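Local atomic coordinates of flagellar protein (PDB entry 3C12), a protein that is probably required for formation of the bacterial flagellar hook as a capping or scaffolding protein, here represented by its C-terminal part. Residues A[71-74]-A[78-81]; A[111-116]-A[120-125]. All blocks are in the same frame, centred on the assembly; numbering follows the deposited sequence.

Contact 1. Residues A[71-74]-A[78-81]; sequences DGTD and NRMA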
ATOM      1  N   ASP A  71      10.065   8.114 -15.126  1.00 61.35           N
ATOM      2  CA  ASP A  71      10.625   7.841 -16.442  1.00 62.49           C
ATOM      3  C   ASP A  71      11.702   6.761 -16.422  1.00 62.21           C
ATOM      4  O   ASP A  71      12.275   6.430 -17.455  1.00 62.74           O
ATOM      5  CB  ASP A  71      11.199   9.125 -17.043  1.00 64.33           C
ATOM      6  CG  ASP A  71      12.040   9.893 -16.062  1.00 66.91           C
ATOM      7  OD1 ASP A  71      12.726   9.246 -15.249  1.00 68.35           O
ATOM      8  OD2 ASP A  71      12.021  11.139 -16.105  1.00 68.61           O
ATOM      9  N   GLY A  72      11.988   6.215 -15.249  1.00 61.39           N
ATOM     10  CA  GLY A  72      12.983   5.164 -15.163  1.00 60.84           C
ATOM     11  C   GLY A  72      14.420   5.636 -15.095  1.00 60.89           C
ATOM     12  O   GLY A  72      15.353   4.873 -15.360  1.00 59.87           O
ATOM     13  N   THR A  73      14.606   6.901 -14.743  1.00 61.10           N
ATOM     14  CA  THR A  73      15.947   7.462 -14.625  1.00 61.77           C
ATOM     15  C   THR A  73      16.175   7.973 -13.208  1.00 61.39           C
ATOM     16  O   THR A  73      15.216   8.279 -12.495  1.00 60.92           O
ATOM     17  CB  THR A  73      16.154   8.618 -15.618  1.00 61.78           C
ATOM     18  OG1 THR A  73      15.054   9.529 -15.527  1.00 62.03           O
ATOM     19  CG2 THR A  73      16.249   8.088 -17.036  1.00 61.60           C
ATOM     20  N   ASP A  74      17.438   8.045 -12.791  1.00 61.43           N
ATOM     21  CA  ASP A  74      17.741   8.542 -11.452  1.00 61.10           C
ATOM     22  C   ASP A  74      17.800  10.071 -11.480  1.00 60.06           C
ATOM     23  O   ASP A  74      17.720  10.671 -12.555  1.00 59.95           O
ATOM     24  CB  ASP A  74      19.055   7.927 -10.922  1.00 60.76           C
ATOM     25  CG  ASP A  74      20.292   8.370 -11.703  1.00 61.18           C
ATOM     26  OD1 ASP A  74      21.403   7.895 -11.347  1.00 61.79           O
ATOM     27  OD2 ASP A  74      20.166   9.181 -12.650  1.00 59.66           O
ATOM     28  N   ASN A  78      20.337   9.362 -15.228  1.00 60.93           N
ATOM     29  CA  ASN A  78      20.720   8.021 -15.660  1.00 61.76           C
ATOM     30  C   ASN A  78      19.587   6.987 -15.707  1.00 61.20           C
ATOM     31  O   ASN A  78      18.813   6.831 -14.751  1.00 61.40           O
ATOM     32  CB  ASN A  78      21.836   7.474 -14.756  1.00 63.28           C
ATOM     33  CG  ASN A  78      23.148   8.226 -14.910  1.00 64.76           C
ATOM     34  OD1 ASN A  78      24.119   7.932 -14.211  1.00 65.59           O
ATOM     35  ND2 ASN A  78      23.186   9.197 -15.829  1.00 65.08           N
ATOM     36  N   ARG A  79      19.512   6.274 -16.827  1.00 60.00           N
ATOM     37  CA  ARG A  79      18.523   5.215 -17.016  1.00 58.18           C
ATOM     38  C   ARG A  79      18.895   4.057 -16.077  1.00 57.25           C
ATOM     39  O   ARG A  79      19.987   3.489 -16.187  1.00 56.73           O
ATOM     40  CB  ARG A  79      18.555   4.729 -18.463  1.00 57.78           C
ATOM     41  CG  ARG A  79      17.652   3.567 -18.729  1.00 58.72           C
ATOM     42  CD  ARG A  79      16.210   3.994 -18.636  1.00 60.97           C
ATOM     43  NE  ARG A  79      15.339   2.833 -18.489  1.00 62.52           N
ATOM     44  CZ  ARG A  79      14.013   2.867 -18.587  1.00 62.80           C
ATOM     45  NH1 ARG A  79      13.393   4.018 -18.839  1.00 61.05           N
ATOM     46  NH2 ARG A  79      13.311   1.747 -18.418  1.00 62.17           N
ATOM     47  N   MET A  80      18.002   3.725 -15.148  1.00 55.28           N
ATOM     48  CA  MET A  80      18.261   2.645 -14.208  1.00 52.84           C
ATOM     49  C   MET A  80      17.954   1.302 -14.861  1.00 52.35           C
ATOM     50  O   MET A  80      17.237   1.239 -15.867  1.00 51.79           O
ATOM     51  CB  MET A  80      17.409   2.830 -12.954  1.00 49.97           C
ATOM     52  CG  MET A  80      17.708   4.104 -12.198  1.00 45.47           C
ATOM     53  SD  MET A  80      19.368   4.114 -11.611  1.00 39.11           S
ATOM     54  CE  MET A  80      19.254   3.088 -10.272  1.00 38.97           C
ATOM     55  N   ALA A  81      18.506   0.231 -14.291  1.00 51.84           N
ATOM     56  CA  ALA A  81      18.303  -1.120 -14.815  1.00 51.48           C
ATOM     57  C   ALA A  81      16.850  -1.571 -14.711  1.00 51.70           C
ATOM     58  O   ALA A  81      16.111  -1.134 -13.824  1.00 51.59           O
ATOM     59  CB  ALA A  81      19.191  -2.105 -14.073  1.00 48.88           C
TER
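Asp74 and Asn78 lie side by side, their ends pointing the same way, with carboxylate and amide planes 25° apart. The carboxylate does its work on the backbone: OD2 of Asp74 accepts from Asn78 N at 2.6 Å, met on the syn side but 35° out of the carboxylate plane, and the bond is bent. It can do so because CG of Asp74 stands between its own backbone N and carbonyl carbon (chi1 66°), which swings the acid across to the start of 78-81. The return bond, Asp74 N to Asn78 O at 2.7 Å, closes a small ring of main chain and carboxylate. Two residues back on one segment and two ahead on the other, Met80 N donates to Gly72 O at 2.9 Å, nearly straight and in the carbonyl plane. The two main-chain bonds flank Thr73 and Arg79, a single bridged pair; CG2 of Thr73 rests against Arg79 CA at 3.7 Å. The Arg79 side chain starts out away from 71-74, bends at chi2 and comes back, so that Gly72 O lies over one guanidinium face. Its NH2 is hydrogen-bonded to Asp24 O. Met80, bent at chi2 and chi3, brings SD to Asp74 CB at 3.9 Å. Within 71-74, Asp71 OD1 accepts from Thr73 N at 3.0 Å, an Asx turn. Gly72 has positive phi, where a CB would press on the preceding carbonyl O. The contact pinches the surface connection between strands 64-70 and 83-93 of the Ig-like domain. Trp70, at the end of the first strand, donates through NE1 to Thr73 O, while the side chains of Asp74 and Met80 pack on Val53 of strand 52-60.

Contact 2. Residues A[111-116]-A[120-125]; sequences SVTIGS and YLNLTG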
ATOM      1  N   SER A 111      -1.740 -12.020 -18.002  1.00 51.86           N
ATOM      2  CA  SER A 111      -2.566 -13.215 -18.085  1.00 51.05           C
ATOM      3  C   SER A 111      -3.180 -13.539 -16.741  1.00 50.52           C
ATOM      4  O   SER A 111      -2.846 -12.933 -15.722  1.00 50.45           O
ATOM      5  CB  SER A 111      -1.733 -14.407 -18.554  1.00 50.93           C
ATOM      6  OG  SER A 111      -0.737 -14.730 -17.600  1.00 48.69           O
ATOM      7  N   VAL A 112      -4.082 -14.507 -16.746  1.00 50.26           N
ATOM      8  CA  VAL A 112      -4.741 -14.920 -15.522  1.00 51.26           C
ATOM      9  C   VAL A 112      -4.570 -16.418 -15.330  1.00 51.38           C
ATOM     10  O   VAL A 112      -4.628 -17.195 -16.288  1.00 50.93           O
ATOM     11  CB  VAL A 112      -6.253 -14.568 -15.556  1.00 50.78           C
ATOM     12  CG1 VAL A 112      -7.016 -15.411 -14.546  1.00 50.91           C
ATOM     13  CG2 VAL A 112      -6.439 -13.098 -15.245  1.00 51.27           C
ATOM     14  N   THR A 113      -4.335 -16.816 -14.087  1.00 51.45           N
ATOM     15  CA  THR A 113      -4.179 -18.218 -13.768  1.00 51.74           C
ATOM     16  C   THR A 113      -5.157 -18.621 -12.683  1.00 53.84           C
ATOM     17  O   THR A 113      -5.407 -17.884 -11.729  1.00 53.07           O
ATOM     18  CB  THR A 113      -2.751 -18.546 -13.305  1.00 50.42           C
ATOM     19  OG1 THR A 113      -1.855 -18.476 -14.425  1.00 49.22           O
ATOM     20  CG2 THR A 113      -2.704 -19.939 -12.700  1.00 46.47           C
ATOM     21  N   ILE A 114      -5.726 -19.803 -12.855  1.00 56.67           N
ATOM     22  CA  ILE A 114      -6.677 -20.329 -11.902  1.00 58.41           C
ATOM     23  C   ILE A 114      -6.113 -21.641 -11.389  1.00 60.73           C
ATOM     24  O   ILE A 114      -6.101 -22.656 -12.100  1.00 61.04           O
ATOM     25  CB  ILE A 114      -8.017 -20.576 -12.562  1.00 57.00           C
ATOM     26  CG1 ILE A 114      -8.417 -19.344 -13.378  1.00 56.72           C
ATOM     27  CG2 ILE A 114      -9.042 -20.877 -11.495  1.00 56.99           C
ATOM     28  CD1 ILE A 114      -9.644 -19.528 -14.212  1.00 56.05           C
ATOM     29  N   GLY A 115      -5.618 -21.601 -10.156  1.00 63.24           N
ATOM     30  CA  GLY A 115      -5.045 -22.782  -9.547  1.00 65.41           C
ATOM     31  C   GLY A 115      -5.911 -23.234  -8.396  1.00 67.21           C
ATOM     32  O   GLY A 115      -7.050 -22.773  -8.255  1.00 67.06           O
ATOM     33  N   SER A 116      -5.373 -24.135  -7.578  1.00 68.72           N
ATOM     34  CA  SER A 116      -6.099 -24.655  -6.427  1.00 70.42           C
ATOM     35  C   SER A 116      -6.450 -23.547  -5.434  1.00 72.39           C
ATOM     36  O   SER A 116      -7.506 -23.589  -4.789  1.00 72.92           O
ATOM     37  CB  SER A 116      -5.270 -25.741  -5.723  1.00 69.89           C
ATOM     38  OG  SER A 116      -4.026 -25.255  -5.251  1.00 68.60           O
ATOM     39  N   TYR A 120      -5.552 -15.919  -9.968  1.00 62.24           N
ATOM     40  CA  TYR A 120      -4.486 -14.932  -9.848  1.00 61.74           C
ATOM     41  C   TYR A 120      -4.156 -14.216 -11.142  1.00 60.08           C
ATOM     42  O   TYR A 120      -4.237 -14.790 -12.224  1.00 60.60           O
ATOM     43  CB  TYR A 120      -3.221 -15.597  -9.308  1.00 65.14           C
ATOM     44  CG  TYR A 120      -3.418 -16.100  -7.904  1.00 69.86           C
ATOM     45  CD1 TYR A 120      -4.112 -17.292  -7.661  1.00 71.72           C
ATOM     46  CD2 TYR A 120      -3.029 -15.317  -6.806  1.00 71.55           C
ATOM     47  CE1 TYR A 120      -4.432 -17.691  -6.355  1.00 74.13           C
ATOM     48  CE2 TYR A 120      -3.342 -15.698  -5.498  1.00 73.88           C
ATOM     49  CZ  TYR A 120      -4.051 -16.886  -5.278  1.00 75.29           C
ATOM     50  OH  TYR A 120      -4.413 -17.242  -3.990  1.00 77.10           O
ATOM     51  N   LEU A 121      -3.786 -12.946 -11.022  1.00 58.55           N
ATOM     52  CA  LEU A 121      -3.427 -12.150 -12.184  1.00 56.35           C
ATOM     53  C   LEU A 121      -1.918 -12.134 -12.264  1.00 55.05           C
ATOM     54  O   LEU A 121      -1.231 -12.004 -11.248  1.00 53.67           O
ATOM     55  CB  LEU A 121      -3.917 -10.710 -12.052  1.00 56.44           C
ATOM     56  CG  LEU A 121      -5.323 -10.459 -11.529  1.00 57.21           C
ATOM     57  CD1 LEU A 121      -5.712  -9.029 -11.868  1.00 57.66           C
ATOM     58  CD2 LEU A 121      -6.297 -11.433 -12.160  1.00 58.14           C
ATOM     59  N   ASN A 122      -1.409 -12.269 -13.478  1.00 53.72           N
ATOM     60  CA  ASN A 122       0.022 -12.256 -13.704  1.00 52.15           C
ATOM     61  C   ASN A 122       0.311 -10.890 -14.279  1.00 50.81           C
ATOM     62  O   ASN A 122       0.114 -10.636 -15.470  1.00 49.34           O
ATOM     63  CB  ASN A 122       0.395 -13.383 -14.662  1.00 51.31           C
ATOM     64  CG  ASN A 122      -0.143 -14.718 -14.191  1.00 51.29           C
ATOM     65  OD1 ASN A 122       0.109 -15.132 -13.057  1.00 50.47           O
ATOM     66  ND2 ASN A 122      -0.909 -15.390 -15.049  1.00 51.48           N
ATOM     67  N   LEU A 123       0.742 -10.006 -13.387  1.00 50.17           N
ATOM     68  CA  LEU A 123       1.040  -8.626 -13.723  1.00 49.60           C
ATOM     69  C   LEU A 123       2.445  -8.473 -14.273  1.00 50.00           C
ATOM     70  O   LEU A 123       3.422  -8.882 -13.646  1.00 49.56           O
ATOM     71  CB  LEU A 123       0.854  -7.766 -12.482  1.00 48.93           C
ATOM     72  CG  LEU A 123      -0.496  -7.994 -11.803  1.00 49.86           C
ATOM     73  CD1 LEU A 123      -0.537  -7.200 -10.520  1.00 50.19           C
ATOM     74  CD2 LEU A 123      -1.645  -7.587 -12.732  1.00 47.92           C
ATOM     75  N   THR A 124       2.531  -7.883 -15.460  1.00 50.25           N
ATOM     76  CA  THR A 124       3.800  -7.678 -16.129  1.00 51.87           C
ATOM     77  C   THR A 124       4.714  -6.770 -15.325  1.00 52.08           C
ATOM     78  O   THR A 124       4.361  -5.630 -15.018  1.00 52.23           O
ATOM     79  CB  THR A 124       3.589  -7.071 -17.512  1.00 53.37           C
ATOM     80  OG1 THR A 124       2.577  -7.817 -18.205  1.00 55.64           O
ATOM     81  CG2 THR A 124       4.882  -7.113 -18.310  1.00 52.63           C
ATOM     82  N   GLY A 125       5.888  -7.299 -14.988  1.00 51.98           N
ATOM     83  CA  GLY A 125       6.862  -6.560 -14.215  1.00 52.22           C
ATOM     84  C   GLY A 125       6.743  -6.763 -12.713  1.00 52.90           C
ATOM     85  O   GLY A 125       7.721  -7.115 -12.042  1.00 52.24           O
TER
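Asn122 reaches over to Ser111 and Thr113 because its CG lies beside the backbone N, opposite the carbonyl carbon (chi1 -53°), while Ser111 turns OG between its own N and carbonyl carbon (chi1 65°) to meet it. The two segments are the arms of an antiparallel beta hairpin, strands 98-115 and 118-123, of this FlgD C-terminal fragment, consistent with its tudor-like part. One amide nitrogen serves both hydroxyls: Asn122 ND2 donates to Ser111 OG at 2.6 Å, tilted 16° from the amide plane, and to Thr113 OG1 at 3.3 Å, almost within that plane. The Thr113 and Asn122 side chains cross at about a right angle. The amide thus links alternate residues of strand 111-115 on the sheet face that also carries Tyr120. Underneath, Ser111 with Asn122 and Thr113 with Tyr120 are hydrogen-bonded pairs. The second has two nearly straight bonds, Thr113 N to Tyr120 O at 2.8 Å and Tyr120 N to Thr113 O at 2.6 Å; in the first, Asn122 N holds Ser111 O at 2.7 Å, but the bond from Ser111 N is weak. The Tyr120 hydroxyl is bonded to Asp117 O in the turn, and its ring has Thr113 O at the edge. On the other face the non-hydrogen-bonded pair Val112 and Leu121 is apolar; Leu121 is buried against Leu9, Leu131 and Val134, while Val112 touches Val10. Those two side chains run side by side, the CG2 methyl of Val112 meeting the CD2 methyl of Leu121 at 3.5 Å.

From the N terminus, the chain reaches contact 1 after strand 64-70: segments 71-74 and 78-81 close a short loop of three intervening residues before strand 83-93 begins. The chain then runs through 83-93 and along the long, interrupted strand 98-115, at whose far end contact 2 closes a second short loop, joining 111-116 to 120-125. The two closures follow in series, neither nesting nor crossing. The centres of contacts 1 and 2 are about 28 Å apart, and their nearest atoms about 10 Å apart. Contact 1 lies within the Ig-like domain, whereas contact 2 pairs 98-115 with 118-123; strand 98-115 also pairs with 83-93, linking the two regions.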